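Local coordinates for cupin type-2 domain-containing protein (Burkholderia xenovorans, PDB 2O8Q) that is of unknown function but has a cupin-like fold and holds a nickel ion in the crystal, which may not be its natural metal, at the interface of chains A and B. Coordinates in Å, arbitrary orientation; residue numbers count along the deposited sequence, not the author numbering. Chains: chain A/B, Hypothetical protein.

The interface of chains A and B. Residues chain A 27-29, 45, 47, 111; chain B 15-16, 18.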
loop_
_atom_site.group_PDB
_atom_site.type_symbol
_atom_site.label_atom_id
_atom_site.label_comp_id
_atom_site.label_asym_id
_atom_site.label_seq_id
_atom_site.Cartn_x
_atom_site.Cartn_y
_atom_site.Cartn_z
ATOM N N GLU A 27 5.055 22.015 -13.526
ATOM C CA GLU A 27 4.159 22.516 -12.492
ATOM C C GLU A 27 3.134 21.414 -12.195
ATOM O O GLU A 27 2.930 20.500 -13.007
ATOM C CB GLU A 27 3.470 23.804 -12.867
ATOM C CG GLU A 27 2.662 23.767 -14.118
ATOM C CD GLU A 27 2.264 25.169 -14.612
ATOM O OE1 GLU A 27 2.586 26.190 -13.956
ATOM O OE2 GLU A 27 1.621 25.222 -15.672
ATOM N N TYR A 28 2.520 21.512 -11.012
ATOM C CA TYR A 28 1.765 20.404 -10.392
ATOM C C TYR A 28 0.427 20.879 -9.857
ATOM O O TYR A 28 0.327 21.920 -9.248
ATOM C CB TYR A 28 2.595 19.760 -9.248
ATOM C CG TYR A 28 3.964 19.241 -9.692
ATOM C CD1 TYR A 28 4.986 20.131 -9.992
ATOM C CD2 TYR A 28 4.244 17.875 -9.831
ATOM C CE1 TYR A 28 6.240 19.714 -10.437
ATOM C CE2 TYR A 28 5.549 17.443 -10.264
ATOM C CZ TYR A 28 6.533 18.386 -10.560
ATOM O OH TYR A 28 7.816 18.025 -11.011
ATOM N N ARG A 29 -0.619 20.087 -10.100
ATOM C CA ARG A 29 -1.987 20.330 -9.592
ATOM C C ARG A 29 -2.286 19.124 -8.702
ATOM O O ARG A 29 -2.307 17.984 -9.149
ATOM C CB ARG A 29 -3.016 20.402 -10.733
ATOM C CG ARG A 29 -4.393 20.656 -10.310
ATOM C CD ARG A 29 -5.289 21.018 -11.451
ATOM N NE ARG A 29 -5.644 19.877 -12.274
ATOM C CZ ARG A 29 -6.552 18.966 -11.924
ATOM N NH1 ARG A 29 -7.182 19.024 -10.750
ATOM N NH2 ARG A 29 -6.835 17.992 -12.796
ATOM N N VAL A 45 -1.365 16.027 -11.041
ATOM C CA VAL A 45 -1.173 16.199 -12.477
ATOM C C VAL A 45 0.048 17.113 -12.693
ATOM O O VAL A 45 0.206 18.180 -12.051
ATOM C CB VAL A 45 -2.407 16.762 -13.161
ATOM C CG1 VAL A 45 -2.166 17.032 -14.681
ATOM C CG2 VAL A 45 -3.636 15.840 -12.920
ATOM N N ARG A 47 2.348 19.150 -15.455
ATOM C CA ARG A 47 2.343 19.743 -16.797
ATOM C C ARG A 47 3.684 20.418 -17.078
ATOM O O ARG A 47 4.297 21.022 -16.194
ATOM C CB ARG A 47 1.144 20.672 -17.010
ATOM C CG ARG A 47 1.216 21.993 -16.536
ATOM C CD ARG A 47 0.074 22.809 -17.214
ATOM N NE ARG A 47 -0.079 24.050 -16.492
ATOM C CZ ARG A 47 -1.197 24.758 -16.469
ATOM N NH1 ARG A 47 -2.286 24.302 -17.082
ATOM N NH2 ARG A 47 -1.227 25.873 -15.775
ATOM N N GLU A 111 0.883 16.673 -20.261
ATOM C CA GLU A 111 0.159 16.617 -18.980
ATOM C C GLU A 111 0.067 15.157 -18.574
ATOM O O GLU A 111 -0.406 14.349 -19.366
ATOM C CB GLU A 111 -1.240 17.204 -19.160
ATOM C CG GLU A 111 -1.979 17.473 -17.853
ATOM C CD GLU A 111 -3.328 18.144 -18.065
ATOM O OE1 GLU A 111 -3.894 18.001 -19.172
ATOM O OE2 GLU A 111 -3.821 18.800 -17.129
ATOM N N GLY B 15 -7.182 27.016 -16.471
ATOM C CA GLY B 15 -5.801 26.530 -16.576
ATOM C C GLY B 15 -5.001 26.766 -15.307
ATOM O O GLY B 15 -3.827 26.389 -15.227
ATOM N N SER B 16 -5.646 27.364 -14.309
ATOM C CA SER B 16 -5.043 27.596 -13.002
ATOM C C SER B 16 -5.015 26.325 -12.149
ATOM O O SER B 16 -5.387 25.245 -12.623
ATOM C CB SER B 16 -5.814 28.705 -12.292
ATOM O OG SER B 16 -7.143 28.323 -12.002
ATOM N N PHE B 18 -2.182 25.051 -10.801
ATOM C CA PHE B 18 -0.860 24.431 -10.912
ATOM C C PHE B 18 0.174 25.241 -10.161
ATOM O O PHE B 18 0.166 26.471 -10.262
ATOM C CB PHE B 18 -0.447 24.276 -12.385
ATOM C CG PHE B 18 -1.131 23.138 -13.085
ATOM C CD1 PHE B 18 -2.406 23.280 -13.608
ATOM C CD2 PHE B 18 -0.516 21.899 -13.177
ATOM C CE1 PHE B 18 -3.022 22.232 -14.233
ATOM C CE2 PHE B 18 -1.140 20.864 -13.770
ATOM C CZ PHE B 18 -2.372 21.014 -14.316
#
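B:Phe18, carried by a loop of chain B, lays its ring between A:Arg47 and A:Arg29 on the sheet of a cupin domain, where strands 26-30, 42-48 and 111-116 of chain A supply the receiving surface. The two arginines take opposite faces of the ring and use different parts of themselves. A:Arg47 comes with its guanidinium, stacked almost parallel to the ring with the planes 15° apart. The overlap is offset: CD1 of B:Phe18 lies over the middle of the guanidinium, 3.4 Å from CZ of A:Arg47, while NE sits over the ring nearer its rim in a cation-pi contact. On the other face A:Arg29 offers its aliphatic base, CB resting over the ring centre in a CH-pi contact, 3.6 Å from CE2 of B:Phe18. Its CD reaches the CE1 side of the ring, the bend at chi3 (75°) turns NE to lie beside CE1 and CZ, and its guanidinium stands steeply to the ring at 77°.

Beyond the ring, A:Arg47 reaches the backbone of chain B: NH2 donates to the carbonyl O of B:Gly15 at 2.7 Å, close to the line of the C=O bond but tilted from the guanidinium plane. NH1 adds a weaker bond to the same oxygen. Within chain A, the carboxylate carbon CD of A:Glu27 lies in plane at the guanidinium edge of A:Arg47; the modelled approach of NE to OE2 is too short to trust, and NH2 makes at most a weak bond to OE2. The extended chain of A:Glu27 runs across the base of B:Phe18 at about a right angle, its CG 3.6 Å from the phenylalanine CB. Towards the far end of the ring, CG1 of A:Val45 approaches CZ at 4.0 Å, and A:Glu111 brings OE2 to within 3.9 Å of that same CZ of B:Phe18. The patch is one part of a two-fold symmetric interface and recurs with the chains exchanged; this pairing may or may not be the biological one.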